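Local coordinates for protein citrinin polyketide synthase (PDB 5MPT) that builds the keto-aldehyde precursor of the mycotoxin citrinin as a non-reducing polyketide synthase, represented here by its C-methyltransferase domain bound to S-adenosyl-L-homocysteine, at residues L275-N286 against R303-L314. Numbering follows the deposited sequence. Where two conformers were deposited one is given.
Sequences LVHSQHIILATN and RILRPDGFLLLL. With SAH (S-adenosyl-L-homocysteine), chain B.
I282 CD1 is the bump to start from, pushing into a hollow between I304 CG2 and, 3.6 Å away, L305 CD2. The CG2 branch of I282, anti to the backbone N, turns instead to L311 CD1 at 3.8 Å. On the other face I281 lies alongside F310, CG1 3.7 Å from F310 CZ, and L194 and L197 of helix 181-198 cover the pair. Between these faces strands 281-285 and 309-314 run parallel, 11° apart, with I282 N hydrogen-bonded to F310 O and I282 O to L312 N; the link through helix 294-304 makes this a beta-alpha-beta unit of a Rossmann-like methyltransferase. Ahead of the corner at H280, I304 O accepts hydrogen bonds from both S278 N and Q279 N. At that corner R306 CD makes a CH-pi contact over the H280 ring face, 3.5 Å from the centroid and 6° off the normal. R306 bends at chi3 (51°), and its guanidinium grips D308 side-on in a salt bridge, NE to OD1 at 3.0 Å and NH2 to OD2 at 2.9 Å. H280 accepts R209 N at ND1 and donates from NE2 to S10 O, which holds the ring in place. At the far end N286 N reaches L314 O at 2.7 Å, while T285 O receives SAH N at 2.9 Å. Apolar packing and backbone hydrogen bonds thus probably help hold this SAH-binding strand tip, with N286 beside the catalytic H289 and E315.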
ATOM      1  N   LEU A 275      15.606 -19.952  -6.903  1.00 28.84           N
ATOM      2  CA  LEU A 275      14.516 -19.052  -7.286  1.00 28.54           C
ATOM      3  C   LEU A 275      14.612 -18.587  -8.733  1.00 24.37           C
ATOM      4  O   LEU A 275      13.593 -18.178  -9.307  1.00 22.28           O
ATOM      5  CB  LEU A 275      14.491 -17.812  -6.379  1.00 36.85           C
ATOM      6  CG  LEU A 275      14.213 -18.025  -4.882  1.00 42.54           C
ATOM      7  CD1 LEU A 275      14.423 -16.745  -4.065  1.00 46.06           C
ATOM      8  CD2 LEU A 275      12.806 -18.542  -4.672  1.00 42.22           C
ATOM      9  N   VAL A 276      15.789 -18.703  -9.353  1.00 22.52           N
ATOM     10  CA  VAL A 276      16.025 -18.111 -10.669  1.00 21.23           C
ATOM     11  C   VAL A 276      15.112 -18.762 -11.704  1.00 19.78           C
ATOM     12  O   VAL A 276      15.033 -19.996 -11.816  1.00 20.67           O
ATOM     13  CB  VAL A 276      17.513 -18.244 -11.043  1.00 21.19           C
ATOM     14  CG1 VAL A 276      17.793 -17.923 -12.512  1.00 21.75           C
ATOM     15  CG2 VAL A 276      18.361 -17.297 -10.178  1.00 23.13           C
ATOM     16  N   HIS A 277      14.384 -17.922 -12.444  1.00 21.71           N
ATOM     17  CA  HIS A 277      13.554 -18.388 -13.566  1.00 24.30           C
ATOM     18  C   HIS A 277      12.605 -19.495 -13.123  1.00 23.92           C
ATOM     19  O   HIS A 277      12.423 -20.495 -13.818  1.00 25.57           O
ATOM     20  CB  HIS A 277      14.424 -18.894 -14.720  1.00 27.07           C
ATOM     21  CG  HIS A 277      15.290 -17.857 -15.374  1.00 30.69           C
ATOM     22  ND1 HIS A 277      15.046 -16.506 -15.296  1.00 34.79           N
ATOM     23  CD2 HIS A 277      16.410 -17.992 -16.130  1.00 31.07           C
ATOM     24  CE1 HIS A 277      15.968 -15.850 -15.978  1.00 35.51           C
ATOM     25  NE2 HIS A 277      16.804 -16.730 -16.500  1.00 33.06           N
ATOM     26  N   SER A 278      12.010 -19.339 -11.949  1.00 21.94           N
ATOM     27  CA  SER A 278      11.212 -20.398 -11.362  1.00 20.41           C
ATOM     28  C   SER A 278       9.727 -20.118 -11.376  1.00 19.33           C
ATOM     29  O   SER A 278       8.941 -21.066 -11.421  1.00 23.29           O
ATOM     30  CB  SER A 278      11.638 -20.674  -9.924  1.00 23.22           C
ATOM     31  OG  SER A 278      11.471 -19.533  -9.113  1.00 24.96           O
ATOM     32  N   GLN A 279       9.317 -18.854 -11.367  1.00 17.31           N
ATOM     33  CA  GLN A 279       7.928 -18.506 -11.149  1.00 16.86           C
ATOM     34  C   GLN A 279       7.222 -17.980 -12.401  1.00 17.81           C
ATOM     35  O   GLN A 279       7.802 -17.211 -13.181  1.00 18.38           O
ATOM     36  CB  GLN A 279       7.825 -17.427 -10.052  1.00 17.72           C
ATOM     37  CG  GLN A 279       8.465 -17.749  -8.768  1.00 18.56           C
ATOM     38  CD  GLN A 279       7.940 -19.013  -8.114  1.00 21.89           C
ATOM     39  OE1 GLN A 279       6.754 -19.192  -7.898  1.00 22.70           O
ATOM     40  NE2 GLN A 279       8.860 -19.908  -7.800  1.00 23.92           N
ATOM     41  N   HIS A 280       5.955 -18.385 -12.576  1.00 21.81           N
ATOM     42  CA  HIS A 280       5.086 -17.822 -13.616  1.00 20.15           C
ATOM     43  C   HIS A 280       4.593 -16.431 -13.260  1.00 18.87           C
ATOM     44  O   HIS A 280       4.500 -15.558 -14.132  1.00 19.16           O
ATOM     45  CB  HIS A 280       3.853 -18.704 -13.839  1.00 19.14           C
ATOM     46  CG  HIS A 280       4.174 -20.042 -14.414  1.00 19.98           C
ATOM     47  ND1 HIS A 280       4.407 -21.146 -13.625  1.00 20.16           N
ATOM     48  CD2 HIS A 280       4.293 -20.456 -15.696  1.00 20.95           C
ATOM     49  CE1 HIS A 280       4.657 -22.188 -14.401  1.00 21.62           C
ATOM     50  NE2 HIS A 280       4.606 -21.789 -15.657  1.00 21.00           N
ATOM     51  N   ILE A 281       4.295 -16.213 -11.985  1.00 16.57           N
ATOM     52  CA  ILE A 281       3.623 -15.015 -11.494  1.00 14.52           C
ATOM     53  C   ILE A 281       4.261 -14.585 -10.194  1.00 17.25           C
ATOM     54  O   ILE A 281       4.404 -15.390  -9.264  1.00 19.44           O
ATOM     55  CB  ILE A 281       2.121 -15.272 -11.269  1.00 15.70           C
ATOM     56  CG1 ILE A 281       1.490 -15.817 -12.528  1.00 18.99           C
ATOM     57  CG2 ILE A 281       1.428 -14.020 -10.796  1.00 15.71           C
ATOM     58  CD1 ILE A 281       0.033 -16.238 -12.301  1.00 22.33           C
ATOM     59  N   ILE A 282       4.636 -13.316 -10.114  1.00 20.86           N
ATOM     60  CA  ILE A 282       4.974 -12.699  -8.844  1.00 21.21           C
ATOM     61  C   ILE A 282       3.919 -11.652  -8.524  1.00 20.99           C
ATOM     62  O   ILE A 282       3.675 -10.734  -9.311  1.00 21.08           O
ATOM     63  CB  ILE A 282       6.382 -12.102  -8.849  1.00 20.32           C
ATOM     64  CG1 ILE A 282       7.355 -13.269  -8.901  1.00 19.69           C
ATOM     65  CG2 ILE A 282       6.639 -11.245  -7.575  1.00 18.87           C
ATOM     66  CD1 ILE A 282       8.747 -12.892  -9.117  1.00 22.68           C
ATOM     67  N   LEU A 283       3.269 -11.852  -7.393  1.00 19.60           N
ATOM     68  CA  LEU A 283       2.327 -10.921  -6.785  1.00 20.13           C
ATOM     69  C   LEU A 283       3.050 -10.078  -5.747  1.00 19.45           C
ATOM     70  O   LEU A 283       3.852 -10.613  -4.992  1.00 21.76           O
ATOM     71  CB  LEU A 283       1.193 -11.703  -6.126  1.00 20.58           C
ATOM     72  CG  LEU A 283       0.317 -12.562  -7.041  1.00 24.12           C
ATOM     73  CD1 LEU A 283      -0.819 -13.196  -6.252  1.00 25.74           C
ATOM     74  CD2 LEU A 283      -0.222 -11.760  -8.204  1.00 24.42           C
ATOM     75  N   ALA A 284       2.748  -8.764  -5.684  1.00 19.30           N
ATOM     76  CA  ALA A 284       3.475  -7.870  -4.770  1.00 17.81           C
ATOM     77  C   ALA A 284       2.568  -6.675  -4.488  1.00 18.74           C
ATOM     78  O   ALA A 284       2.480  -5.752  -5.308  1.00 20.13           O
ATOM     79  CB  ALA A 284       4.811  -7.439  -5.358  1.00 14.87           C
ATOM     80  N   THR A 285       1.938  -6.684  -3.320  1.00 19.35           N
ATOM     81  CA  THR A 285       0.978  -5.653  -2.942  1.00 18.22           C
ATOM     82  C   THR A 285       1.642  -4.713  -1.956  1.00 18.63           C
ATOM     83  O   THR A 285       1.881  -5.090  -0.805  1.00 21.51           O
ATOM     84  CB  THR A 285      -0.275  -6.284  -2.345  1.00 18.42           C
ATOM     85  OG1 THR A 285      -0.906  -7.083  -3.348  1.00 20.84           O
ATOM     86  CG2 THR A 285      -1.232  -5.225  -1.762  1.00 17.90           C
ATOM     87  N   ASN A 286       1.952  -3.497  -2.444  1.00 18.33           N
ATOM     88  CA  ASN A 286       2.411  -2.353  -1.651  1.00 18.74           C
ATOM     89  C   ASN A 286       3.614  -2.693  -0.791  1.00 20.46           C
ATOM     90  O   ASN A 286       3.761  -2.219   0.345  1.00 18.99           O
ATOM     91  CB  ASN A 286       1.257  -1.772  -0.853  1.00 19.22           C
ATOM     92  CG  ASN A 286       0.453  -0.829  -1.704  1.00 17.48           C
ATOM     93  OD1 ASN A 286       1.027   0.042  -2.387  1.00 19.11           O
ATOM     94  ND2 ASN A 286      -0.852  -1.009  -1.746  1.00 16.59           N
ATOM     95  N   ARG A 303      14.510 -11.653 -12.407  1.00 24.55           N
ATOM     96  CA  ARG A 303      15.346 -12.841 -12.537  1.00 24.07           C
ATOM     97  C   ARG A 303      14.663 -14.069 -11.955  1.00 23.88           C
ATOM     98  O   ARG A 303      14.970 -15.190 -12.357  1.00 22.88           O
ATOM     99  CB  ARG A 303      16.688 -12.567 -11.843  1.00 26.19           C
ATOM    100  CG  ARG A 303      17.754 -13.681 -11.987  1.00 31.55           C
ATOM    101  CD  ARG A 303      18.061 -14.047 -13.442  1.00 39.32           C
ATOM    102  NE  ARG A 303      18.623 -12.925 -14.200  1.00 46.62           N
ATOM    103  CZ  ARG A 303      19.855 -12.876 -14.703  1.00 51.54           C
ATOM    104  NH1 ARG A 303      20.696 -13.893 -14.557  1.00 49.57           N
ATOM    105  NH2 ARG A 303      20.244 -11.798 -15.369  1.00 55.92           N
ATOM    106  N   ILE A 304      13.726 -13.867 -11.031  1.00 20.37           N
ATOM    107  CA  ILE A 304      12.952 -14.960 -10.452  1.00 21.29           C
ATOM    108  C   ILE A 304      11.834 -15.407 -11.387  1.00 19.72           C
ATOM    109  O   ILE A 304      11.339 -16.532 -11.257  1.00 22.77           O
ATOM    110  CB  ILE A 304      12.406 -14.506  -9.086  1.00 24.40           C
ATOM    111  CG1 ILE A 304      13.582 -14.262  -8.117  1.00 29.32           C
ATOM    112  CG2 ILE A 304      11.469 -15.523  -8.468  1.00 25.47           C
ATOM    113  CD1 ILE A 304      13.201 -13.467  -6.861  1.00 30.91           C
ATOM    114  N   LEU A 305      11.467 -14.577 -12.352  1.00 19.24           N
ATOM    115  CA  LEU A 305      10.396 -14.935 -13.279  1.00 19.97           C
ATOM    116  C   LEU A 305      10.919 -15.855 -14.357  1.00 22.24           C
ATOM    117  O   LEU A 305      12.020 -15.663 -14.888  1.00 22.25           O
ATOM    118  CB  LEU A 305       9.800 -13.704 -13.955  1.00 20.74           C
ATOM    119  CG  LEU A 305       8.984 -12.798 -13.035  1.00 23.00           C
ATOM    120  CD1 LEU A 305       8.524 -11.538 -13.743  1.00 25.40           C
ATOM    121  CD2 LEU A 305       7.775 -13.543 -12.487  1.00 22.90           C
ATOM    122  N   ARG A 306      10.112 -16.859 -14.681  1.00 23.35           N
ATOM    123  CA  ARG A 306      10.277 -17.548 -15.948  1.00 22.16           C
ATOM    124  C   ARG A 306      10.163 -16.541 -17.097  1.00 22.03           C
ATOM    125  O   ARG A 306       9.496 -15.512 -16.960  1.00 21.08           O
ATOM    126  CB  ARG A 306       9.207 -18.620 -16.111  1.00 20.23           C
ATOM    127  CG  ARG A 306       9.220 -19.722 -15.074  1.00 19.79           C
ATOM    128  CD  ARG A 306       7.883 -20.422 -15.055  1.00 22.01           C
ATOM    129  NE  ARG A 306       7.463 -20.836 -16.399  1.00 24.00           N
ATOM    130  CZ  ARG A 306       7.702 -22.047 -16.921  1.00 26.15           C
ATOM    131  NH1 ARG A 306       8.302 -22.954 -16.189  1.00 26.05           N
ATOM    132  NH2 ARG A 306       7.287 -22.370 -18.154  1.00 27.84           N
ATOM    133  N   PRO A 307      10.783 -16.832 -18.250  1.00 21.87           N
ATOM    134  CA  PRO A 307      10.647 -15.945 -19.421  1.00 22.12           C
ATOM    135  C   PRO A 307       9.217 -15.713 -19.843  1.00 22.16           C
ATOM    136  O   PRO A 307       8.918 -14.656 -20.411  1.00 23.55           O
ATOM    137  CB  PRO A 307      11.418 -16.704 -20.519  1.00 26.01           C
ATOM    138  CG  PRO A 307      12.370 -17.491 -19.809  1.00 28.28           C
ATOM    139  CD  PRO A 307      11.769 -17.891 -18.499  1.00 24.31           C
ATOM    140  N   ASP A 308       8.327 -16.672 -19.607  1.00 22.05           N
ATOM    141  CA  ASP A 308       6.928 -16.517 -19.969  1.00 21.83           C
ATOM    142  C   ASP A 308       6.091 -15.908 -18.843  1.00 21.13           C
ATOM    143  O   ASP A 308       4.870 -15.804 -18.988  1.00 20.09           O
ATOM    144  CB  ASP A 308       6.327 -17.862 -20.423  1.00 23.13           C
ATOM    145  CG  ASP A 308       6.345 -18.932 -19.337  1.00 23.99           C
ATOM    146  OD1 ASP A 308       6.602 -18.603 -18.189  1.00 24.03           O
ATOM    147  OD2 ASP A 308       6.105 -20.129 -19.607  1.00 23.27           O
ATOM    148  N   GLY A 309       6.724 -15.449 -17.760  1.00 21.92           N
ATOM    149  CA  GLY A 309       6.006 -14.988 -16.588  1.00 22.94           C
ATOM    150  C   GLY A 309       5.790 -13.485 -16.539  1.00 21.24           C
ATOM    151  O   GLY A 309       6.172 -12.723 -17.430  1.00 20.67           O
ATOM    152  N   PHE A 310       5.207 -13.052 -15.419  1.00 19.58           N
ATOM    153  CA  PHE A 310       4.955 -11.633 -15.235  1.00 17.99           C
ATOM    154  C   PHE A 310       4.876 -11.284 -13.762  1.00 19.20           C
ATOM    155  O   PHE A 310       4.564 -12.113 -12.892  1.00 19.29           O
ATOM    156  CB  PHE A 310       3.658 -11.173 -15.917  1.00 17.87           C
ATOM    157  CG  PHE A 310       2.426 -11.801 -15.368  1.00 18.73           C
ATOM    158  CD1 PHE A 310       1.914 -12.944 -15.929  1.00 18.80           C
ATOM    159  CD2 PHE A 310       1.743 -11.219 -14.326  1.00 19.69           C
ATOM    160  CE1 PHE A 310       0.790 -13.526 -15.447  1.00 18.98           C
ATOM    161  CE2 PHE A 310       0.578 -11.795 -13.849  1.00 18.74           C
ATOM    162  CZ  PHE A 310       0.099 -12.933 -14.400  1.00 17.68           C
ATOM    163  N   LEU A 311       5.120 -10.009 -13.525  1.00 18.54           N
ATOM    164  CA  LEU A 311       4.913  -9.360 -12.246  1.00 19.71           C
ATOM    165  C   LEU A 311       3.569  -8.642 -12.244  1.00 19.98           C
ATOM    166  O   LEU A 311       3.272  -7.885 -13.169  1.00 19.87           O
ATOM    167  CB  LEU A 311       6.038  -8.361 -11.994  1.00 20.35           C
ATOM    168  CG  LEU A 311       5.883  -7.361 -10.825  1.00 20.18           C
ATOM    169  CD1 LEU A 311       5.829  -8.105  -9.513  1.00 22.11           C
ATOM    170  CD2 LEU A 311       7.048  -6.412 -10.860  1.00 19.38           C
ATOM    171  N   LEU A 312       2.819  -8.813 -11.164  1.00 17.79           N
ATOM    172  CA  LEU A 312       1.594  -8.058 -10.918  1.00 19.22           C
ATOM    173  C   LEU A 312       1.794  -7.266  -9.638  1.00 18.93           C
ATOM    174  O   LEU A 312       1.696  -7.814  -8.537  1.00 18.88           O
ATOM    175  CB  LEU A 312       0.379  -8.971 -10.826  1.00 19.53           C
ATOM    176  CG  LEU A 312      -0.934  -8.200 -10.767  1.00 20.05           C
ATOM    177  CD1 LEU A 312      -1.215  -7.454 -12.051  1.00 21.52           C
ATOM    178  CD2 LEU A 312      -2.066  -9.167 -10.536  1.00 17.31           C
ATOM    179  N   LEU A 313       2.077  -5.985  -9.806  1.00 18.86           N
ATOM    180  CA  LEU A 313       2.115  -5.052  -8.688  1.00 18.34           C
ATOM    181  C   LEU A 313       0.719  -4.554  -8.340  1.00 17.26           C
ATOM    182  O   LEU A 313      -0.128  -4.313  -9.216  1.00 18.61           O
ATOM    183  CB  LEU A 313       2.985  -3.848  -9.027  1.00 18.65           C
ATOM    184  CG  LEU A 313       4.457  -4.089  -9.264  1.00 20.80           C
ATOM    185  CD1 LEU A 313       5.058  -2.890  -9.962  1.00 23.35           C
ATOM    186  CD2 LEU A 313       5.170  -4.320  -7.929  1.00 20.84           C
ATOM    187  N   LEU A 314       0.474  -4.406  -7.050  0.54 17.13           N
ATOM    188  CA  LEU A 314      -0.640  -3.605  -6.559  0.54 19.50           C
ATOM    189  C   LEU A 314       0.029  -2.496  -5.778  0.54 18.44           C
ATOM    190  O   LEU A 314       0.599  -2.757  -4.717  0.54 21.42           O
ATOM    191  CB  LEU A 314      -1.593  -4.416  -5.682  0.54 19.98           C
ATOM    192  CG  LEU A 314      -2.981  -3.795  -5.472  0.54 23.12           C
ATOM    193  CD1 LEU A 314      -3.914  -4.783  -4.790  0.54 24.50           C
ATOM    194  CD2 LEU A 314      -2.927  -2.513  -4.670  0.54 24.89           C
TER
HETATM  195  N   SAH B2201       1.018  -7.018   1.253  1.00 23.29           N
HETATM  196  CA  SAH B2201       0.916  -6.442   2.627  1.00 23.82           C
HETATM  197  CB  SAH B2201       0.533  -4.972   2.750  1.00 24.69           C
HETATM  198  CG  SAH B2201       1.639  -3.993   2.400  1.00 24.25           C
HETATM  199  SD  SAH B2201       2.695  -3.843   3.883  1.00 25.90           S
HETATM  200  C   SAH B2201      -0.143  -7.276   3.402  1.00 24.99           C
HETATM  201  O   SAH B2201       0.087  -7.268   4.698  1.00 26.98           O
HETATM  202  OXT SAH B2201      -1.084  -7.828   2.889  1.00 24.69           O
HETATM  203  C5' SAH B2201       4.361  -4.049   3.203  1.00 25.52           C
HETATM  204  C4' SAH B2201       4.831  -5.466   3.458  1.00 24.83           C
HETATM  205  O4' SAH B2201       6.096  -5.577   2.772  1.00 27.15           O
HETATM  206  C3' SAH B2201       5.092  -5.819   4.928  1.00 25.50           C
HETATM  207  O3' SAH B2201       4.547  -7.116   5.149  1.00 23.61           O
HETATM  208  C2' SAH B2201       6.627  -5.803   5.032  1.00 26.24           C
HETATM  209  O2' SAH B2201       7.123  -6.746   5.980  1.00 26.86           O
HETATM  210  C1' SAH B2201       7.019  -6.216   3.618  1.00 26.67           C
HETATM  211  N9  SAH B2201       8.357  -5.831   3.187  1.00 24.65           N
HETATM  212  C8  SAH B2201       9.016  -4.654   3.420  1.00 25.96           C
HETATM  213  N7  SAH B2201      10.238  -4.618   2.943  1.00 25.94           N
HETATM  214  C5  SAH B2201      10.397  -5.866   2.357  1.00 23.73           C
HETATM  215  C6  SAH B2201      11.474  -6.468   1.677  1.00 23.80           C
HETATM  216  N6  SAH B2201      12.665  -5.884   1.494  1.00 23.45           N
HETATM  217  N1  SAH B2201      11.297  -7.721   1.216  1.00 23.82           N
HETATM  218  C2  SAH B2201      10.125  -8.330   1.420  1.00 22.92           C
HETATM  219  N3  SAH B2201       9.037  -7.868   2.039  1.00 22.76           N
HETATM  220  C4  SAH B2201       9.242  -6.620   2.493  1.00 23.11           C
HETATM  221  O   HOH W   1       9.317 -22.984 -13.278  1.00 32.30           O